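Long-range contacts in UDP-D-quinovosamine 4-dehydrogenase (Vibrio fischeri, PDB 3NKL), which probably acts as an oxidoreductase and lyase on a UDP-sugar, and is represented here by one piece, a Rossmann-like nucleotide-binding-type domain: residues B[4-13]-B[26-37]; B[16-24]-B[108-116]. All coordinates share one frame; numbering follows the deposited sequence. Where two conformers were deposited one is given.

Interaction 1: B[4-13]-B[26-37]; sequences KKKVLIYGAG and GKEFHPIAFIDD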
ATOM      1  N   LYS B   4      18.227  -6.719 -19.005  1.00 52.54           N
ATOM      2  CA  LYS B   4      16.920  -6.084 -18.959  1.00 44.69           C
ATOM      3  C   LYS B   4      17.007  -4.570 -18.781  1.00 40.48           C
ATOM      4  O   LYS B   4      17.990  -4.057 -18.255  1.00 41.32           O
ATOM      5  CB  LYS B   4      16.087  -6.711 -17.835  1.00 45.43           C
ATOM      6  CG  LYS B   4      16.096  -8.242 -17.871  1.00 50.61           C
ATOM      7  CD  LYS B   4      15.046  -8.843 -16.946  1.00 50.82           C
ATOM      8  CE  LYS B   4      15.454  -8.748 -15.488  1.00 52.88           C
ATOM      9  NZ  LYS B   4      14.655  -9.681 -14.629  1.00 44.67           N
ATOM     10  N   LYS B   5      15.952  -3.866 -19.195  1.00 36.18           N
ATOM     11  CA  LYS B   5      15.844  -2.429 -18.980  1.00 31.87           C
ATOM     12  C   LYS B   5      15.751  -2.089 -17.490  1.00 28.73           C
ATOM     13  O   LYS B   5      14.902  -2.614 -16.774  1.00 29.21           O
ATOM     14  CB  LYS B   5      14.628  -1.886 -19.720  1.00 39.57           C
ATOM     15  CG  LYS B   5      14.781  -0.458 -20.151  1.00 59.46           C
ATOM     16  CD  LYS B   5      14.123  -0.231 -21.506  1.00 74.09           C
ATOM     17  CE  LYS B   5      12.607  -0.293 -21.400  1.00 81.03           C
ATOM     18  NZ  LYS B   5      11.935   0.208 -22.635  1.00 82.72           N
ATOM     19  N   LYS B   6      16.620  -1.209 -17.018  1.00 23.86           N
ATOM     20  CA  LYS B   6      16.635  -0.878 -15.598  1.00 23.71           C
ATOM     21  C   LYS B   6      15.524   0.107 -15.230  1.00 23.18           C
ATOM     22  O   LYS B   6      15.309   1.103 -15.919  1.00 24.81           O
ATOM     23  CB  LYS B   6      17.995  -0.317 -15.209  1.00 28.73           C
ATOM     24  CG  LYS B   6      19.120  -1.372 -15.350  1.00 30.66           C
ATOM     25  CD  LYS B   6      20.413  -0.841 -14.803  1.00 43.39           C
ATOM     26  CE  LYS B   6      21.584  -1.721 -15.218  1.00 53.77           C
ATOM     27  NZ  LYS B   6      22.862  -0.950 -15.140  1.00 63.44           N
ATOM     28  N   VAL B   7      14.809  -0.177 -14.153  1.00 20.94           N
ATOM     29  CA  VAL B   7      13.737   0.732 -13.717  1.00 16.96           C
ATOM     30  C   VAL B   7      13.789   0.963 -12.223  1.00 21.80           C
ATOM     31  O   VAL B   7      14.376   0.171 -11.484  1.00 26.08           O
ATOM     32  CB  VAL B   7      12.338   0.143 -13.982  1.00 20.96           C
ATOM     33  CG1 VAL B   7      12.163  -0.233 -15.454  1.00 20.29           C
ATOM     34  CG2 VAL B   7      12.118  -1.063 -13.101  1.00 20.12           C
ATOM     35  N   LEU B   8      13.145   2.038 -11.771  1.00 17.84           N
ATOM     36  CA  LEU B   8      12.774   2.153 -10.377  1.00 19.72           C
ATOM     37  C   LEU B   8      11.294   1.830 -10.256  1.00 24.52           C
ATOM     38  O   LEU B   8      10.510   2.099 -11.181  1.00 18.40           O
ATOM     39  CB  LEU B   8      12.990   3.570  -9.843  1.00 16.42           C
ATOM     40  CG  LEU B   8      14.398   4.161  -9.950  1.00 26.46           C
ATOM     41  CD1 LEU B   8      14.367   5.615  -9.511  1.00 21.07           C
ATOM     42  CD2 LEU B   8      15.356   3.352  -9.080  1.00 25.23           C
ATOM     43  N   ILE B   9      10.912   1.279  -9.110  1.00 16.34           N
ATOM     44  CA  ILE B   9       9.491   1.066  -8.813  1.00 14.28           C
ATOM     45  C   ILE B   9       9.090   2.037  -7.726  1.00 19.22           C
ATOM     46  O   ILE B   9       9.678   2.047  -6.639  1.00 20.91           O
ATOM     47  CB  ILE B   9       9.209  -0.363  -8.328  1.00 16.88           C
ATOM     48  CG1 ILE B   9       9.502  -1.361  -9.456  1.00 19.60           C
ATOM     49  CG2 ILE B   9       7.756  -0.482  -7.781  1.00 14.34           C
ATOM     50  CD1 ILE B   9       9.340  -2.811  -9.047  1.00 20.79           C
ATOM     51  N   TYR B  10       8.108   2.886  -8.031  1.00 13.37           N
ATOM     52  CA  TYR B  10       7.612   3.842  -7.062  1.00 14.74           C
ATOM     53  C   TYR B  10       6.491   3.132  -6.309  1.00 15.26           C
ATOM     54  O   TYR B  10       5.456   2.832  -6.890  1.00 17.88           O
ATOM     55  CB  TYR B  10       7.063   5.081  -7.781  1.00 17.93           C
ATOM     56  CG  TYR B  10       7.123   6.365  -6.989  1.00 16.66           C
ATOM     57  CD1 TYR B  10       6.378   6.531  -5.820  1.00 22.43           C
ATOM     58  CD2 TYR B  10       7.926   7.421  -7.410  1.00 17.10           C
ATOM     59  CE1 TYR B  10       6.430   7.709  -5.096  1.00 24.87           C
ATOM     60  CE2 TYR B  10       7.977   8.611  -6.692  1.00 19.94           C
ATOM     61  CZ  TYR B  10       7.244   8.742  -5.541  1.00 25.15           C
ATOM     62  OH  TYR B  10       7.313   9.925  -4.851  1.00 25.76           O
ATOM     63  N   GLY B  11       6.711   2.870  -5.020  1.00 16.17           N
ATOM     64  CA  GLY B  11       5.735   2.208  -4.161  1.00 19.52           C
ATOM     65  C   GLY B  11       6.372   0.935  -3.627  1.00 22.05           C
ATOM     66  O   GLY B  11       6.542  -0.027  -4.373  1.00 20.29           O
ATOM     67  N   ALA B  12       6.741   0.940  -2.347  1.00 20.08           N
ATOM     68  CA  ALA B  12       7.360  -0.228  -1.723  1.00 23.07           C
ATOM     69  C   ALA B  12       6.426  -0.941  -0.748  1.00 27.27           C
ATOM     70  O   ALA B  12       6.871  -1.499   0.262  1.00 28.27           O
ATOM     71  CB  ALA B  12       8.676   0.158  -1.024  1.00 27.58           C
ATOM     72  N   GLY B  13       5.133  -0.930  -1.058  1.00 19.21           N
ATOM     73  CA  GLY B  13       4.155  -1.659  -0.262  1.00 17.02           C
ATOM     74  C   GLY B  13       3.930  -3.002  -0.928  1.00 22.04           C
ATOM     75  O   GLY B  13       4.685  -3.391  -1.819  1.00 22.90           O
ATOM     76  N   GLY B  26      10.849 -12.044 -14.790  1.00 59.51           N
ATOM     77  CA  GLY B  26      10.690 -11.796 -16.212  1.00 53.79           C
ATOM     78  C   GLY B  26      11.959 -11.364 -16.928  1.00 49.48           C
ATOM     79  O   GLY B  26      13.027 -11.218 -16.316  1.00 46.96           O
ATOM     80  N   LYS B  27      11.836 -11.132 -18.230  1.00 47.80           N
ATOM     81  CA  LYS B  27      12.995 -10.821 -19.074  1.00 55.74           C
ATOM     82  C   LYS B  27      12.977  -9.397 -19.658  1.00 55.00           C
ATOM     83  O   LYS B  27      13.763  -9.082 -20.544  1.00 54.16           O
ATOM     84  CB  LYS B  27      13.114 -11.855 -20.208  1.00 66.32           C
ATOM     85  CG  LYS B  27      13.177 -13.309 -19.729  1.00 74.84           C
ATOM     86  CD  LYS B  27      12.753 -14.295 -20.823  1.00 84.60           C
ATOM     87  CE  LYS B  27      13.742 -14.335 -21.989  1.00 88.11           C
ATOM     88  NZ  LYS B  27      15.011 -15.044 -21.649  1.00 92.24           N
ATOM     89  N   GLU B  28      12.105  -8.527 -19.153  1.00 43.54           N
ATOM     90  CA  GLU B  28      11.961  -7.201 -19.757  1.00 41.43           C
ATOM     91  C   GLU B  28      12.501  -6.030 -18.912  1.00 38.42           C
ATOM     92  O   GLU B  28      13.217  -5.150 -19.426  1.00 32.90           O
ATOM     93  CB  GLU B  28      10.506  -6.946 -20.157  1.00 43.87           C
ATOM     94  CG  GLU B  28      10.196  -5.477 -20.385  1.00 56.77           C
ATOM     95  CD  GLU B  28       9.595  -5.204 -21.747  1.00 77.69           C
ATOM     96  OE1 GLU B  28       9.227  -4.033 -22.014  1.00 80.16           O
ATOM     97  OE2 GLU B  28       9.490  -6.161 -22.548  1.00 85.52           O
ATOM     98  N   PHE B  29      12.147  -6.004 -17.628  1.00 30.32           N
ATOM     99  CA  PHE B  29      12.617  -4.937 -16.749  1.00 24.43           C
ATOM    100  C   PHE B  29      13.402  -5.509 -15.569  1.00 34.53           C
ATOM    101  O   PHE B  29      13.119  -6.609 -15.096  1.00 35.57           O
ATOM    102  CB  PHE B  29      11.443  -4.130 -16.196  1.00 25.61           C
ATOM    103  CG  PHE B  29      10.664  -3.361 -17.228  1.00 27.93           C
ATOM    104  CD1 PHE B  29      11.215  -2.265 -17.864  1.00 31.83           C
ATOM    105  CD2 PHE B  29       9.353  -3.710 -17.524  1.00 33.59           C
ATOM    106  CE1 PHE B  29      10.493  -1.542 -18.798  1.00 33.60           C
ATOM    107  CE2 PHE B  29       8.618  -2.986 -18.448  1.00 31.21           C
ATOM    108  CZ  PHE B  29       9.185  -1.900 -19.084  1.00 36.27           C
ATOM    109  N   HIS B  30      14.367  -4.744 -15.075  1.00 28.30           N
ATOM    110  CA  HIS B  30      15.035  -5.106 -13.840  1.00 30.72           C
ATOM    111  C   HIS B  30      14.872  -4.000 -12.803  1.00 26.91           C
ATOM    112  O   HIS B  30      15.374  -2.882 -12.987  1.00 26.25           O
ATOM    113  CB  HIS B  30      16.517  -5.395 -14.086  1.00 34.81           C
ATOM    114  CG  HIS B  30      17.309  -5.557 -12.826  1.00 40.72           C
ATOM    115  ND1 HIS B  30      17.122  -6.615 -11.962  1.00 40.64           N
ATOM    116  CD2 HIS B  30      18.279  -4.789 -12.275  1.00 46.88           C
ATOM    117  CE1 HIS B  30      17.943  -6.494 -10.934  1.00 45.06           C
ATOM    118  NE2 HIS B  30      18.658  -5.394 -11.100  1.00 47.13           N
ATOM    119  N   PRO B  31      14.159  -4.294 -11.706  1.00 27.86           N
ATOM    120  CA  PRO B  31      13.983  -3.228 -10.720  1.00 25.43           C
ATOM    121  C   PRO B  31      15.289  -3.009  -9.956  1.00 32.46           C
ATOM    122  O   PRO B  31      15.793  -3.936  -9.334  1.00 33.48           O
ATOM    123  CB  PRO B  31      12.869  -3.771  -9.805  1.00 23.71           C
ATOM    124  CG  PRO B  31      12.923  -5.245  -9.959  1.00 27.77           C
ATOM    125  CD  PRO B  31      13.492  -5.552 -11.314  1.00 26.81           C
ATOM    126  N   ILE B  32      15.833  -1.799 -10.032  1.00 24.53           N
ATOM    127  CA  ILE B  32      17.091  -1.455  -9.372  1.00 27.54           C
ATOM    128  C   ILE B  32      16.895  -1.130  -7.899  1.00 33.88           C
ATOM    129  O   ILE B  32      17.720  -1.483  -7.052  1.00 28.24           O
ATOM    130  CB  ILE B  32      17.708  -0.209 -10.037  1.00 36.79           C
ATOM    131  CG1 ILE B  32      18.075  -0.521 -11.486  1.00 40.09           C
ATOM    132  CG2 ILE B  32      18.913   0.278  -9.258  1.00 45.40           C
ATOM    133  CD1 ILE B  32      18.956  -1.716 -11.631  1.00 56.05           C
ATOM    134  N   ALA B  33      15.800  -0.438  -7.610  1.00 23.20           N
ATOM    135  CA  ALA B  33      15.500   0.037  -6.260  1.00 26.11           C
ATOM    136  C   ALA B  33      14.047   0.446  -6.239  1.00 24.36           C
ATOM    137  O   ALA B  33      13.435   0.598  -7.311  1.00 21.90           O
ATOM    138  CB  ALA B  33      16.374   1.232  -5.922  1.00 24.45           C
ATOM    139  N   PHE B  34      13.502   0.626  -5.032  1.00 23.59           N
ATOM    140  CA  PHE B  34      12.177   1.184  -4.835  1.00 20.23           C
ATOM    141  C   PHE B  34      12.283   2.640  -4.422  1.00 23.24           C
ATOM    142  O   PHE B  34      13.247   3.043  -3.778  1.00 23.95           O
ATOM    143  CB  PHE B  34      11.437   0.466  -3.685  1.00 19.16           C
ATOM    144  CG  PHE B  34      11.057  -0.949  -3.987  1.00 24.69           C
ATOM    145  CD1 PHE B  34      11.843  -2.002  -3.544  1.00 32.34           C
ATOM    146  CD2 PHE B  34       9.897  -1.233  -4.696  1.00 23.63           C
ATOM    147  CE1 PHE B  34      11.476  -3.310  -3.807  1.00 37.84           C
ATOM    148  CE2 PHE B  34       9.524  -2.539  -4.966  1.00 23.69           C
ATOM    149  CZ  PHE B  34      10.305  -3.576  -4.520  1.00 30.97           C
ATOM    150  N   ILE B  35      11.270   3.419  -4.770  1.00 19.92           N
ATOM    151  CA  ILE B  35      11.067   4.729  -4.179  1.00 18.28           C
ATOM    152  C   ILE B  35       9.784   4.649  -3.340  1.00 22.28           C
ATOM    153  O   ILE B  35       8.800   4.048  -3.775  1.00 23.96           O
ATOM    154  CB  ILE B  35      10.895   5.803  -5.260  1.00 18.03           C
ATOM    155  CG1 ILE B  35      12.142   5.866  -6.146  1.00 19.90           C
ATOM    156  CG2 ILE B  35      10.648   7.181  -4.628  1.00 20.90           C
ATOM    157  CD1 ILE B  35      13.349   6.477  -5.438  1.00 25.98           C
ATOM    158  N   ASP B  36       9.798   5.226  -2.142  1.00 21.90           N
ATOM    159  CA  ASP B  36       8.589   5.270  -1.298  1.00 23.62           C
ATOM    160  C   ASP B  36       8.539   6.549  -0.459  1.00 29.53           C
ATOM    161  O   ASP B  36       9.551   6.952   0.120  1.00 31.43           O
ATOM    162  CB  ASP B  36       8.524   4.044  -0.385  1.00 21.26           C
ATOM    163  CG  ASP B  36       7.111   3.808   0.180  1.00 31.73           C
ATOM    164  OD1 ASP B  36       6.418   2.889  -0.305  1.00 29.76           O
ATOM    165  OD2 ASP B  36       6.696   4.547   1.098  1.00 31.02           O
ATOM    166  N   ASP B  37       7.365   7.179  -0.407  1.00 27.83           N
ATOM    167  CA  ASP B  37       7.163   8.429   0.322  1.00 32.29           C
ATOM    168  C   ASP B  37       7.301   8.238   1.832  1.00 35.22           C
ATOM    169  O   ASP B  37       7.427   9.206   2.572  1.00 37.35           O
ATOM    170  CB  ASP B  37       5.767   9.004   0.037  1.00 46.29           C
ATOM    171  CG  ASP B  37       5.585   9.435  -1.412  1.00 61.31           C
ATOM    172  OD1 ASP B  37       6.563   9.907  -2.027  1.00 67.66           O
ATOM    173  OD2 ASP B  37       4.452   9.318  -1.938  1.00 61.69           O
TER
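Gly-26 O takes a hydrogen bond from Lys-4 NZ at 2.8 Å. The Lys-4 chain bends at chi3 (-75°), and this turns the ammonium back onto that carbonyl. Parallel strand pairing begins as Glu-28 O accepts from Lys-5 N. Phe-29 then crosses Val-7 at about a right angle, with CD1 3.3 Å from Val-7 CG1. His-30 bonds through both backbone atoms: its N gives to Lys-5 O and its O receives Val-7 N. Pro-31 CB lies alongside Ile-9 CD1. Ile-32 N donates to Val-7 O at 2.8 Å. The Phe-34 ring lies beside Ile-9, on the side of the sheet that helix 14-25 covers. On the other side Ile-35 CG2 sits over one face of the Tyr-10 ring, a CH-pi contact 3.9 Å from the centroid. Asp-36 OD1 uses its anti lone pair for Ala-12 N, 2.8 Å away. This bond probably helps hold the start of the glycine-rich turn in a Rossmann-type beta-alpha-beta unit. Asp-37 OD1 accepts from Tyr-10 OH at 2.9 Å, on the syn side, 21° out of the carboxylate plane. Its OD2 makes a salt bridge to Lys-40 of the second subunit. The Asp-37 carboxylate thus joins the C-terminal end of strand 5-10 to the dimer partner.

Interaction 2: B[16-24]-B[108-116]; sequences GLQLANMLR and KLSIGQLKE
Ile-111 points from its loop at helix 14-25 and fits between Gln-18, Leu-19 and Met-22. Met-22 is a selenomethionine deposited in two conformers, so its contacts, given for one of them, are less certain. In that conformer Ile-111 CB meets Met-22 CE at 3.5 Å. From CB the side chain forks. The CG2 branch touches the same methyl and also Leu-19 CB, 4.1 Å away. The other branch is extended (chi2 -179°), which carries CD1 across the Gln-18 side chain at about a right angle. CD1 ends 3.7 Å from Gln-18 NE2 and equally near CD and OE1, so the methyl rests against the whole amide. That amide is held by its own helix, since NE2 bonds to Ser-14 O. Farther on, Leu-114 CD2 reaches Leu-19 CD1 at 4.2 Å. The loop is shaped by a type I turn from Ser-110 to Gln-113. Within it Ser-110 OG accepts from Gly-112 N at 3.0 Å, an ST turn, and Ser-110 N gives to Gln-113 OE1. The contact joins the first helix of the Rossmann-like fold to the loop leading into strand 115-116. It is made by van der Waals touch: the turn is held by bonds within itself, while methyl groups face the helix.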
ATOM      1  N   GLY B  16       3.968  -2.960  -4.927  1.00 17.59           N
ATOM      2  CA  GLY B  16       5.276  -2.793  -5.556  1.00 18.63           C
ATOM      3  C   GLY B  16       6.146  -4.036  -5.404  1.00 24.11           C
ATOM      4  O   GLY B  16       6.924  -4.407  -6.288  1.00 22.24           O
ATOM      5  N   LEU B  17       5.993  -4.702  -4.273  1.00 23.49           N
ATOM      6  CA  LEU B  17       6.731  -5.924  -4.020  1.00 24.28           C
ATOM      7  C   LEU B  17       6.299  -7.012  -4.984  1.00 26.48           C
ATOM      8  O   LEU B  17       7.134  -7.734  -5.518  1.00 26.28           O
ATOM      9  CB  LEU B  17       6.532  -6.390  -2.576  1.00 27.30           C
ATOM     10  CG  LEU B  17       7.262  -7.693  -2.255  1.00 53.17           C
ATOM     11  CD1 LEU B  17       8.741  -7.532  -2.566  1.00 64.30           C
ATOM     12  CD2 LEU B  17       7.052  -8.099  -0.800  1.00 58.60           C
ATOM     13  N   GLN B  18       4.993  -7.153  -5.193  1.00 25.61           N
ATOM     14  CA  GLN B  18       4.512  -8.147  -6.146  1.00 29.03           C
ATOM     15  C   GLN B  18       4.962  -7.805  -7.554  1.00 28.39           C
ATOM     16  O   GLN B  18       5.382  -8.683  -8.313  1.00 26.82           O
ATOM     17  CB  GLN B  18       2.990  -8.251  -6.108  1.00 32.97           C
ATOM     18  CG  GLN B  18       2.440  -8.763  -4.811  1.00 41.83           C
ATOM     19  CD  GLN B  18       0.938  -8.831  -4.871  1.00 41.32           C
ATOM     20  OE1 GLN B  18       0.385  -9.701  -5.541  1.00 34.88           O
ATOM     21  NE2 GLN B  18       0.267  -7.881  -4.224  1.00 37.93           N
ATOM     22  N   LEU B  19       4.889  -6.526  -7.912  1.00 21.53           N
ATOM     23  CA  LEU B  19       5.397  -6.130  -9.226  1.00 20.33           C
ATOM     24  C   LEU B  19       6.856  -6.509  -9.380  1.00 22.42           C
ATOM     25  O   LEU B  19       7.262  -7.065 -10.410  1.00 27.77           O
ATOM     26  CB  LEU B  19       5.221  -4.632  -9.458  1.00 18.09           C
ATOM     27  CG  LEU B  19       5.723  -4.080 -10.797  1.00 21.84           C
ATOM     28  CD1 LEU B  19       4.929  -4.651 -11.954  1.00 17.91           C
ATOM     29  CD2 LEU B  19       5.611  -2.548 -10.778  1.00 15.67           C
ATOM     30  N   ALA B  20       7.663  -6.209  -8.375  1.00 21.81           N
ATOM     31  CA  ALA B  20       9.091  -6.479  -8.505  1.00 30.92           C
ATOM     32  C   ALA B  20       9.332  -7.971  -8.770  1.00 33.04           C
ATOM     33  O   ALA B  20      10.253  -8.327  -9.488  1.00 33.22           O
ATOM     34  CB  ALA B  20       9.862  -5.998  -7.282  1.00 27.20           C
ATOM     35  N   ASN B  21       8.492  -8.840  -8.206  1.00 33.36           N
ATOM     36  CA  ASN B  21       8.592 -10.284  -8.498  1.00 35.52           C
ATOM     37  C   ASN B  21       8.129 -10.633  -9.901  1.00 36.19           C
ATOM     38  O   ASN B  21       8.744 -11.451 -10.579  1.00 46.23           O
ATOM     39  CB  ASN B  21       7.779 -11.106  -7.500  1.00 45.27           C
ATOM     40  CG  ASN B  21       8.403 -11.141  -6.134  1.00 42.33           C
ATOM     41  OD1 ASN B  21       7.750 -11.497  -5.154  1.00 53.19           O
ATOM     42  ND2 ASN B  21       9.673 -10.774  -6.054  1.00 45.79           N
HETATM   43  N   MSE B  22       7.011 -10.044 -10.311  0.65 35.51           N
HETATM   44  CA  MSE B  22       6.544 -10.138 -11.683  0.65 36.44           C
HETATM   45  C   MSE B  22       7.749  -9.868 -12.579  0.65 40.59           C
HETATM   46  O   MSE B  22       8.154 -10.716 -13.380  0.65 44.23           O
HETATM   47  CB  MSE B  22       5.479  -9.071 -11.939  0.65 33.53           C
HETATM   48  CG  MSE B  22       4.379  -9.456 -12.917  0.65 13.89           C
HETATM   49 SE   MSE B  22       2.976 -10.360 -11.939  0.65 83.83          SE
HETATM   50  CE  MSE B  22       2.639  -8.985 -10.599  0.65 70.05           C
ATOM     51  N   LEU B  23       8.337  -8.685 -12.414  1.00 31.79           N
ATOM     52  CA  LEU B  23       9.468  -8.236 -13.258  1.00 30.08           C
ATOM     53  C   LEU B  23      10.729  -9.095 -13.131  1.00 43.81           C
ATOM     54  O   LEU B  23      11.328  -9.496 -14.136  1.00 45.72           O
ATOM     55  CB  LEU B  23       9.849  -6.796 -12.908  1.00 26.43           C
ATOM     56  CG  LEU B  23       8.720  -5.765 -12.910  1.00 26.11           C
ATOM     57  CD1 LEU B  23       9.283  -4.381 -12.712  1.00 28.92           C
ATOM     58  CD2 LEU B  23       7.917  -5.820 -14.206  1.00 29.08           C
ATOM     59  N   ARG B  24      11.164  -9.320 -11.894  1.00 52.78           N
ATOM     60  CA  ARG B  24      12.463  -9.939 -11.648  1.00 58.70           C
ATOM     61  C   ARG B  24      12.529 -11.342 -12.211  1.00 61.86           C
ATOM     62  O   ARG B  24      13.590 -11.796 -12.641  1.00 71.77           O
ATOM     63  CB  ARG B  24      12.794  -9.962 -10.160  1.00 59.94           C
ATOM     64  CG  ARG B  24      14.057  -9.212  -9.811  1.00 63.86           C
ATOM     65  CD  ARG B  24      14.659  -9.777  -8.552  1.00 77.91           C
ATOM     66  NE  ARG B  24      13.643  -9.906  -7.519  1.00 90.46           N
ATOM     67  CZ  ARG B  24      13.171  -8.879  -6.828  1.00 91.56           C
ATOM     68  NH1 ARG B  24      12.244  -9.064  -5.902  1.00 95.86           N
ATOM     69  NH2 ARG B  24      13.634  -7.663  -7.071  1.00 87.93           N
ATOM     70  N   LYS B 108      -9.620  -8.654 -12.083  1.00 28.71           N
ATOM     71  CA  LYS B 108      -9.900  -8.353 -13.486  1.00 33.01           C
ATOM     72  C   LYS B 108      -8.591  -8.097 -14.263  1.00 28.18           C
ATOM     73  O   LYS B 108      -8.381  -8.640 -15.331  1.00 26.89           O
ATOM     74  CB  LYS B 108     -10.808  -7.140 -13.629  1.00 33.95           C
ATOM     75  CG  LYS B 108     -11.333  -6.971 -15.039  1.00 45.77           C
ATOM     76  CD  LYS B 108     -11.585  -5.519 -15.395  1.00 54.99           C
ATOM     77  CE  LYS B 108     -12.754  -5.414 -16.357  1.00 61.38           C
ATOM     78  NZ  LYS B 108     -12.860  -6.627 -17.226  1.00 60.69           N
ATOM     79  N   LEU B 109      -7.719  -7.266 -13.708  1.00 21.72           N
ATOM     80  CA  LEU B 109      -6.457  -6.948 -14.376  1.00 23.80           C
ATOM     81  C   LEU B 109      -5.307  -7.437 -13.495  1.00 26.14           C
ATOM     82  O   LEU B 109      -5.424  -7.457 -12.279  1.00 28.38           O
ATOM     83  CB  LEU B 109      -6.336  -5.442 -14.619  1.00 18.94           C
ATOM     84  CG  LEU B 109      -7.383  -4.760 -15.499  1.00 24.20           C
ATOM     85  CD1 LEU B 109      -7.035  -3.285 -15.668  1.00 20.09           C
ATOM     86  CD2 LEU B 109      -7.471  -5.439 -16.897  1.00 22.45           C
ATOM     87  N   SER B 110      -4.199  -7.817 -14.113  1.00 23.77           N
ATOM     88  CA  SER B 110      -3.021  -8.272 -13.377  1.00 25.26           C
ATOM     89  C   SER B 110      -2.124  -7.092 -13.013  1.00 29.19           C
ATOM     90  O   SER B 110      -2.057  -6.107 -13.745  1.00 23.98           O
ATOM     91  CB  SER B 110      -2.225  -9.245 -14.252  1.00 25.69           C
ATOM     92  OG  SER B 110      -0.909  -9.406 -13.765  1.00 27.74           O
ATOM     93  N   ILE B 111      -1.429  -7.192 -11.887  1.00 23.10           N
ATOM     94  CA  ILE B 111      -0.463  -6.172 -11.488  1.00 22.95           C
ATOM     95  C   ILE B 111       0.619  -5.982 -12.556  1.00 24.40           C
ATOM     96  O   ILE B 111       1.202  -4.903 -12.693  1.00 23.16           O
ATOM     97  CB  ILE B 111       0.168  -6.527 -10.117  1.00 27.98           C
ATOM     98  CG1 ILE B 111      -0.884  -6.414  -9.016  1.00 31.86           C
ATOM     99  CG2 ILE B 111       1.289  -5.562  -9.747  1.00 25.68           C
ATOM    100  CD1 ILE B 111      -0.338  -6.711  -7.638  1.00 40.40           C
ATOM    101  N   GLY B 112       0.878  -7.026 -13.334  1.00 19.52           N
ATOM    102  CA  GLY B 112       1.925  -6.936 -14.340  1.00 21.78           C
ATOM    103  C   GLY B 112       1.527  -6.148 -15.580  1.00 23.09           C
ATOM    104  O   GLY B 112       2.362  -5.917 -16.434  1.00 23.21           O
ATOM    105  N   GLN B 113       0.254  -5.764 -15.716  1.00 20.33           N
ATOM    106  CA  GLN B 113      -0.149  -4.986 -16.899  1.00 22.10           C
ATOM    107  C   GLN B 113       0.268  -3.533 -16.693  1.00 20.45           C
ATOM    108  O   GLN B 113      -0.264  -2.835 -15.824  1.00 17.62           O
ATOM    109  CB  GLN B 113      -1.660  -5.086 -17.146  1.00 24.46           C
ATOM    110  CG  GLN B 113      -2.148  -6.499 -17.507  1.00 24.71           C
ATOM    111  CD  GLN B 113      -3.654  -6.553 -17.771  1.00 22.24           C
ATOM    112  OE1 GLN B 113      -4.399  -7.227 -17.059  1.00 22.94           O
ATOM    113  NE2 GLN B 113      -4.097  -5.858 -18.818  1.00 26.01           N
ATOM    114  N   LEU B 114       1.220  -3.071 -17.489  1.00 16.16           N
ATOM    115  CA  LEU B 114       1.791  -1.742 -17.293  1.00 14.49           C
ATOM    116  C   LEU B 114       1.318  -0.821 -18.403  1.00 20.17           C
ATOM    117  O   LEU B 114       1.553  -1.102 -19.576  1.00 19.72           O
ATOM    118  CB  LEU B 114       3.325  -1.836 -17.345  1.00 19.02           C
ATOM    119  CG  LEU B 114       3.981  -2.582 -16.173  1.00 20.34           C
ATOM    120  CD1 LEU B 114       5.462  -2.786 -16.442  1.00 27.63           C
ATOM    121  CD2 LEU B 114       3.761  -1.813 -14.859  1.00 14.03           C
ATOM    122  N   LYS B 115       0.653   0.274 -18.033  1.00 16.59           N
ATOM    123  CA  LYS B 115       0.135   1.218 -19.015  1.00 18.95           C
ATOM    124  C   LYS B 115       0.884   2.544 -18.943  1.00 17.17           C
ATOM    125  O   LYS B 115       1.195   3.023 -17.853  1.00 15.89           O
ATOM    126  CB  LYS B 115      -1.336   1.467 -18.686  1.00 20.10           C
ATOM    127  CG  LYS B 115      -2.052   2.417 -19.630  1.00 21.05           C
ATOM    128  CD  LYS B 115      -3.542   2.331 -19.304  1.00 34.80           C
ATOM    129  CE  LYS B 115      -4.130   3.686 -19.075  1.00 45.68           C
ATOM    130  NZ  LYS B 115      -4.417   4.307 -20.389  1.00 53.59           N
ATOM    131  N   GLU B 116       1.154   3.151 -20.095  0.61 15.84           N
ATOM    132  CA  GLU B 116       1.773   4.485 -20.114  0.61 18.03           C
ATOM    133  C   GLU B 116       0.799   5.491 -19.486  0.61 22.06           C
ATOM    134  O   GLU B 116      -0.390   5.454 -19.787  0.61 22.66           O
ATOM    135  CB  GLU B 116       2.161   4.873 -21.553  0.61 24.66           C
ATOM    136  CG  GLU B 116       3.093   3.846 -22.210  0.61 21.51           C
ATOM    137  CD  GLU B 116       3.477   4.149 -23.663  0.61 35.41           C
ATOM    138  OE1 GLU B 116       4.456   3.526 -24.137  0.61 37.63           O
ATOM    139  OE2 GLU B 116       2.811   4.974 -24.333  0.61 27.95           O
TER

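How the interactions relate
Helix 14-25 connects the two contacts. It follows strand 5-10 and precedes strand 29-35, the pair joined in interaction 1, and in interaction 2 it receives the loop 108-116. The centres of the two contacts lie about 10 Å apart. Ile-9 CD1 packs on Ala-20 CB at 3.7 Å, and Phe-34 CE2 lies 3.5 Å from Gly-16 O. Leu-114 bridges them too, since it touches Phe-29 as well as the helix. Gly-11, Gly-13 and Gly-16 fit a GxGxxG pattern, consistent with a Rossmann-type nucleotide-binding turn, split between the contacts. A sulfate, probably from the crystallisation liquor, comes within about 3 Å of Gly-13 (nearest atoms) and may mark a phosphate site. Both contacts also touch the second subunit.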